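Local structure of aminotransferase, class III (Thermomicrobium roseum, 6IO1) at the interface of chains A and B. The protein is a thermostable (S)-enantioselective omega-transaminase of the class-III family, which transfers amino groups with the help of pyridoxal 5'-phosphate. Residues are numbered along the deposited sequence; one frame, centred on the assembly and turned at random. Chains: chain A/B, Aminotransferase, class III.

The interface of chains A and B. Residues chain A 157-158, 162; chain B 126, 130, 159, 322.
One face of the B:Phe322 phenyl ring carries the delta-methyl of A:Ile157: CD1 sits over the centre of the six-membered ring, 3.4 Å from its centroid, a CH-pi contact. The edge of the same ring is met in plane by the A:Ala158 methyl, with CB 3.5 Å from CE1 of B:Phe322. Two neighbouring residues of chain A thus address one ring in two ways, which probably limits how far the ring can shift toward A:Ala158 or tip toward A:Ile157. With chi1 at 44°, CG1 of A:Ile157 lies between the backbone N and the carbonyl carbon, which points this branch, and through it CD1, toward the ring face.

Polar contact comes from B:Lys130. Its side-chain amine nitrogen NZ donates a hydrogen bond to the backbone carbonyl oxygen O of A:Ile157 at 3.0 Å. The C=O...N angle of 137°, with NZ in the carbonyl plane, identifies a lone pair as the acceptor. A bend at chi3 (73°) in an otherwise extended side chain directs NZ there, while A:Leu162 reaches toward the lysine tip to tip, CD2 standing 3.9 Å from CE of B:Lys130. A methionine in place of B:Lys130 would probably leave the A:Ile157 carbonyl without this cross-subunit donor.

B:Glu126, one helical turn before the lysine, packs its CG 3.9 Å from CA of A:Ala158. B:Met159 is modelled incompletely; its CB packs 3.8 Å from CB of A:Ala158, and contacts made by the rest of the side chain cannot be judged.

Within the class-III aminotransferase fold, B:Glu126 and B:Lys130 project from helix 121-138, whose start belongs to the cofactor pocket. The chain A residues follow A:Tyr154, A:His155 and A:Gly156 of that pocket in sequence, and B:Phe322 belongs to a loop. The patch, repeated by two-fold symmetry, therefore joins segments continuous with the cofactor sites of both subunits.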
loop_
_atom_site.group_PDB
_atom_site.type_symbol
_atom_site.label_atom_id
_atom_site.label_comp_id
_atom_site.label_asym_id
_atom_site.label_seq_id
_atom_site.Cartn_x
_atom_site.Cartn_y
_atom_site.Cartn_z
ATOM N N ILE A 157 -3.249 8.918 -2.102
ATOM C CA ILE A 157 -4.133 9.444 -1.065
ATOM C C ILE A 157 -3.703 8.996 0.333
ATOM O O ILE A 157 -4.498 9.030 1.267
ATOM C CB ILE A 157 -5.611 9.085 -1.327
ATOM C CG1 ILE A 157 -5.780 7.623 -1.751
ATOM C CG2 ILE A 157 -6.212 10.025 -2.361
ATOM C CD1 ILE A 157 -5.675 6.601 -0.646
ATOM N N ALA A 158 -2.453 8.577 0.490
ATOM C CA ALA A 158 -1.932 8.220 1.804
ATOM C C ALA A 158 -0.857 9.222 2.202
ATOM O O ALA A 158 -1.117 10.159 2.956
ATOM C CB ALA A 158 -1.373 6.810 1.799
ATOM N N LEU A 162 -0.554 12.264 -0.388
ATOM C CA LEU A 162 -1.798 13.033 -0.433
ATOM C C LEU A 162 -1.513 14.527 -0.476
ATOM O O LEU A 162 -2.174 15.274 -1.207
ATOM C CB LEU A 162 -2.676 12.678 0.770
ATOM C CG LEU A 162 -3.964 13.460 1.052
ATOM C CD1 LEU A 162 -4.911 13.451 -0.134
ATOM C CD2 LEU A 162 -4.654 12.885 2.276
ATOM N N GLU B 126 -4.193 4.043 7.477
ATOM C CA GLU B 126 -4.446 5.356 6.892
ATOM C C GLU B 126 -5.907 5.497 6.491
ATOM O O GLU B 126 -6.533 6.538 6.739
ATOM C CB GLU B 126 -3.539 5.583 5.683
ATOM C CG GLU B 126 -3.906 6.800 4.844
ATOM C CD GLU B 126 -3.435 8.107 5.458
ATOM O OE1 GLU B 126 -3.627 9.164 4.821
ATOM O OE2 GLU B 126 -2.873 8.083 6.573
ATOM N N LYS B 130 -8.494 8.276 8.093
ATOM C CA LYS B 130 -9.216 9.187 7.212
ATOM C C LYS B 130 -10.721 8.986 7.324
ATOM O O LYS B 130 -11.484 9.953 7.278
ATOM C CB LYS B 130 -8.749 9.002 5.767
ATOM C CG LYS B 130 -7.294 9.388 5.544
ATOM C CD LYS B 130 -6.882 9.236 4.088
ATOM C CE LYS B 130 -7.493 10.323 3.222
ATOM N NZ LYS B 130 -7.230 10.096 1.774
ATOM N N MET B 159 2.250 7.771 5.846
ATOM C CA MET B 159 1.083 8.645 5.970
ATOM C C MET B 159 0.715 8.739 7.453
ATOM O O MET B 159 1.601 8.639 8.314
ATOM C CB MET B 159 0.002 8.122 5.064
ATOM N N PHE B 322 -7.149 3.381 -2.665
ATOM C CA PHE B 322 -5.903 2.902 -3.239
ATOM C C PHE B 322 -6.216 2.075 -4.479
ATOM O O PHE B 322 -7.253 1.410 -4.553
ATOM C CB PHE B 322 -5.110 2.071 -2.225
ATOM C CG PHE B 322 -4.663 2.850 -1.018
ATOM C CD1 PHE B 322 -3.469 3.553 -1.031
ATOM C CD2 PHE B 322 -5.437 2.877 0.132
ATOM C CE1 PHE B 322 -3.056 4.268 0.079
ATOM C CE2 PHE B 322 -5.030 3.591 1.244
ATOM C CZ PHE B 322 -3.837 4.286 1.218
#